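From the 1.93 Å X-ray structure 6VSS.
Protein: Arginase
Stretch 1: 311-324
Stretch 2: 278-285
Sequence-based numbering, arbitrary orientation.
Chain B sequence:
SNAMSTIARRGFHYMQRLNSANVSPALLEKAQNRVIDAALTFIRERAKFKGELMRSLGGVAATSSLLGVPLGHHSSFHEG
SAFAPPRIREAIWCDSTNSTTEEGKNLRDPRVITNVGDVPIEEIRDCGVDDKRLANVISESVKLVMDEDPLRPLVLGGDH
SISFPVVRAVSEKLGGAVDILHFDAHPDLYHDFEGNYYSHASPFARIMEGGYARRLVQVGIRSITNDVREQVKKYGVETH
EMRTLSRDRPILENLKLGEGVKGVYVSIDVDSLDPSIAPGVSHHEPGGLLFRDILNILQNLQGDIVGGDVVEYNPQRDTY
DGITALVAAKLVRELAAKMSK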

# COMPACT_ATOMS: atom_id res chain seq x y z
N VAL B 311 -22.27 -3.53 -10.15
CA VAL B 311 -21.29 -3.29 -11.24
C VAL B 311 -20.18 -2.35 -10.79
O VAL B 311 -20.39 -1.68 -9.79
CB VAL B 311 -22.01 -2.75 -12.48
CG1 VAL B 311 -23.05 -3.78 -12.92
CG2 VAL B 311 -22.65 -1.40 -12.27
N GLU B 312 -19.07 -2.43 -11.54
CA GLU B 312 -17.97 -1.47 -11.56
C GLU B 312 -17.12 -1.66 -10.28
O GLU B 312 -16.16 -0.88 -10.12
CB GLU B 312 -18.52 -0.03 -11.66
CG GLU B 312 -19.10 0.36 -13.02
CD GLU B 312 -18.16 0.63 -14.18
OE1 GLU B 312 -18.63 0.50 -15.36
OE2 GLU B 312 -16.97 0.91 -13.94
N TYR B 313 -17.28 -2.74 -9.49
CA TYR B 313 -16.19 -3.13 -8.56
C TYR B 313 -14.96 -3.47 -9.43
O TYR B 313 -15.09 -4.28 -10.35
CB TYR B 313 -16.52 -4.29 -7.61
CG TYR B 313 -15.31 -4.78 -6.84
CD1 TYR B 313 -14.43 -3.89 -6.25
CD2 TYR B 313 -15.03 -6.13 -6.70
CE1 TYR B 313 -13.32 -4.33 -5.53
CE2 TYR B 313 -13.90 -6.59 -6.03
CZ TYR B 313 -13.06 -5.69 -5.41
OH TYR B 313 -11.97 -6.13 -4.68
N ASN B 314 -13.81 -2.85 -9.13
CA ASN B 314 -12.51 -3.06 -9.84
C ASN B 314 -11.50 -3.52 -8.80
O ASN B 314 -10.86 -2.72 -8.13
CB ASN B 314 -12.13 -1.74 -10.54
CG ASN B 314 -10.90 -1.90 -11.42
OD1 ASN B 314 -10.14 -2.84 -11.22
ND2 ASN B 314 -10.73 -0.99 -12.38
N PRO B 315 -11.25 -4.83 -8.68
CA PRO B 315 -10.30 -5.33 -7.71
C PRO B 315 -8.84 -4.90 -7.95
O PRO B 315 -8.10 -4.84 -7.03
CB PRO B 315 -10.40 -6.86 -7.81
CG PRO B 315 -11.27 -7.17 -8.99
CD PRO B 315 -11.90 -5.89 -9.46
N GLN B 316 -8.49 -4.53 -9.18
CA GLN B 316 -7.15 -3.97 -9.49
C GLN B 316 -7.00 -2.58 -8.88
O GLN B 316 -5.90 -2.15 -8.89
CB GLN B 316 -6.90 -3.77 -10.99
CG GLN B 316 -6.80 -5.09 -11.70
CD GLN B 316 -6.43 -5.02 -13.16
OE1 GLN B 316 -7.29 -4.88 -14.01
NE2 GLN B 316 -5.15 -5.23 -13.47
N ARG B 317 -8.06 -1.91 -8.46
CA ARG B 317 -7.89 -0.56 -7.88
C ARG B 317 -8.28 -0.57 -6.40
O ARG B 317 -8.36 0.50 -5.82
CB ARG B 317 -8.63 0.48 -8.70
CG ARG B 317 -8.29 0.41 -10.18
CD ARG B 317 -8.05 1.70 -10.91
NE ARG B 317 -8.94 2.71 -10.42
CZ ARG B 317 -8.61 3.96 -10.21
NH1 ARG B 317 -7.38 4.37 -10.47
NH2 ARG B 317 -9.50 4.80 -9.76
N ASP B 318 -8.49 -1.76 -5.84
CA ASP B 318 -8.91 -1.91 -4.43
C ASP B 318 -7.70 -1.75 -3.49
O ASP B 318 -6.58 -1.74 -3.96
CB ASP B 318 -9.60 -3.26 -4.22
CG ASP B 318 -10.58 -3.34 -3.07
OD1 ASP B 318 -10.61 -2.41 -2.27
OD2 ASP B 318 -11.26 -4.32 -2.96
N THR B 319 -7.94 -1.68 -2.19
CA THR B 319 -6.82 -1.62 -1.23
C THR B 319 -6.27 -3.04 -1.03
O THR B 319 -6.90 -4.02 -1.43
CB THR B 319 -7.20 -0.98 0.10
OG1 THR B 319 -8.35 -1.67 0.54
CG2 THR B 319 -7.55 0.48 -0.01
N TYR B 320 -5.16 -3.16 -0.32
CA TYR B 320 -4.55 -4.50 -0.13
C TYR B 320 -5.49 -5.43 0.65
O TYR B 320 -5.48 -6.59 0.35
CB TYR B 320 -3.12 -4.35 0.38
CG TYR B 320 -2.31 -5.62 0.44
CD1 TYR B 320 -2.71 -6.67 1.22
CD2 TYR B 320 -1.19 -5.80 -0.34
CE1 TYR B 320 -1.93 -7.80 1.37
CE2 TYR B 320 -0.42 -6.95 -0.24
CZ TYR B 320 -0.79 -7.96 0.62
OH TYR B 320 -0.05 -9.09 0.73
N ASP B 321 -6.28 -4.91 1.59
CA ASP B 321 -7.24 -5.69 2.42
C ASP B 321 -8.52 -6.06 1.64
O ASP B 321 -9.30 -6.76 2.18
CB ASP B 321 -7.59 -4.93 3.69
CG ASP B 321 -8.08 -3.51 3.46
OD1 ASP B 321 -8.70 -3.26 2.44
OD2 ASP B 321 -7.88 -2.69 4.32
N GLY B 322 -8.71 -5.58 0.42
CA GLY B 322 -9.91 -5.91 -0.36
C GLY B 322 -11.17 -5.30 0.23
O GLY B 322 -12.20 -5.91 0.11
N ILE B 323 -11.08 -4.11 0.82
CA ILE B 323 -12.28 -3.47 1.43
C ILE B 323 -13.43 -3.35 0.40
O ILE B 323 -14.53 -3.66 0.75
CB ILE B 323 -11.93 -2.13 2.11
CG1 ILE B 323 -13.06 -1.61 3.00
CG2 ILE B 323 -11.45 -1.07 1.14
CD1 ILE B 323 -13.67 -2.65 3.89
N THR B 324 -13.14 -2.98 -0.82
CA THR B 324 -14.24 -2.78 -1.79
C THR B 324 -14.88 -4.12 -2.15
O THR B 324 -16.05 -4.12 -2.43
CB THR B 324 -13.84 -1.99 -3.03
OG1 THR B 324 -13.11 -0.90 -2.52
CG2 THR B 324 -15.00 -1.48 -3.84
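Stretch 2 278-285: APGVSHHE

How does stretch 2 lie on stretch 1? It runs as an irregular strand-free segment, in the opposite sense along the contact: Ala 278 sits by Thr 324, Gly 280 by Asp 318 and Val 281 by Asn 314. The closest of these pairs, Gly 280 CA to Asp 318 CA, is 3.7 Å.

What satisfies the backbone of Gly 280? Gly 280 N donates to Thr 324 OG1 (3.0 Å), while Gly 280 O accepts from Asn 314 N at 2.9 Å, nearly straight at 172°. Thr 324 OG1 in turn donates to Asp 318 OD1 (2.9 Å), so the hydroxyl accepts from stretch 2 and donates within stretch 1. An ideal CB on Gly 280 would lie 2.8 Å from Thr 324 CB, a clash, so backbones this close leave no room there for a side chain.

Which groups does Arg 317 serve? Val 281 O takes hydrogen bonds from both Arg 317 NE (2.9 Å) and Arg 317 NH2 (3.0 Å). Arg 317 NH2 also lies over a face of the His 284 ring, and His 284 NE2 donates to Pro 279 O (2.7 Å).

How is Ser 282 held? Asn 314 ND2 donates to Ser 282 OG at 3.0 Å. Ser 282 N donates to water 1 (3.0 Å), and that water lies 2.6 Å from Glu 312 OE2, bridging the stretches.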

# COMPACT_ATOMS: atom_id res chain seq x y z
N ALA B 278 -15.36 3.18 -1.13
CA ALA B 278 -15.28 2.28 -2.29
C ALA B 278 -14.11 2.67 -3.17
O ALA B 278 -14.33 3.16 -4.25
CB ALA B 278 -16.57 2.31 -3.06
N PRO B 279 -12.85 2.55 -2.72
CA PRO B 279 -11.73 2.92 -3.55
C PRO B 279 -11.56 2.03 -4.78
O PRO B 279 -11.04 2.47 -5.75
CB PRO B 279 -10.51 2.85 -2.61
CG PRO B 279 -10.95 2.01 -1.46
CD PRO B 279 -12.46 2.09 -1.41
N GLY B 280 -12.06 0.81 -4.70
CA GLY B 280 -11.92 -0.20 -5.76
C GLY B 280 -12.88 0.06 -6.89
O GLY B 280 -13.76 -0.75 -7.06
N VAL B 281 -12.75 1.18 -7.61
CA VAL B 281 -13.59 1.48 -8.82
C VAL B 281 -12.69 2.12 -9.87
O VAL B 281 -11.66 2.69 -9.48
CB VAL B 281 -14.76 2.43 -8.48
CG1 VAL B 281 -15.73 1.78 -7.49
CG2 VAL B 281 -14.32 3.76 -7.92
N SER B 282 -13.10 2.13 -11.13
CA SER B 282 -12.39 2.84 -12.23
C SER B 282 -12.52 4.38 -12.11
O SER B 282 -11.52 5.06 -12.37
CB SER B 282 -12.88 2.32 -13.58
OG SER B 282 -12.52 0.95 -13.75
N HIS B 283 -13.66 4.93 -11.70
CA HIS B 283 -13.91 6.38 -11.78
C HIS B 283 -14.09 6.90 -10.36
O HIS B 283 -15.21 6.95 -9.93
CB HIS B 283 -15.15 6.65 -12.65
CG HIS B 283 -14.96 6.14 -14.02
ND1 HIS B 283 -14.35 6.91 -15.00
CD2 HIS B 283 -15.18 4.93 -14.57
CE1 HIS B 283 -14.25 6.20 -16.12
NE2 HIS B 283 -14.74 4.97 -15.88
N HIS B 284 -13.04 7.31 -9.69
CA HIS B 284 -13.16 8.01 -8.39
C HIS B 284 -13.94 9.34 -8.58
O HIS B 284 -13.53 10.14 -9.41
CB HIS B 284 -11.80 8.21 -7.76
CG HIS B 284 -11.17 6.97 -7.29
ND1 HIS B 284 -9.81 6.77 -7.37
CD2 HIS B 284 -11.66 5.86 -6.72
CE1 HIS B 284 -9.51 5.56 -6.95
NE2 HIS B 284 -10.62 5.00 -6.51
N GLU B 285 -15.04 9.59 -7.86
CA GLU B 285 -15.76 10.90 -7.93
C GLU B 285 -16.02 11.37 -6.50
O GLU B 285 -16.99 10.96 -5.89
CB GLU B 285 -17.10 10.78 -8.67
CG GLU B 285 -16.99 10.25 -10.08
CD GLU B 285 -16.43 11.22 -11.11
OE1 GLU B 285 -16.34 12.43 -10.76
OE2 GLU B 285 -16.06 10.76 -12.26
O HOH W 1 -14.96 0.21 -12.40
O HOH W 2 -16.19 3.27 -11.82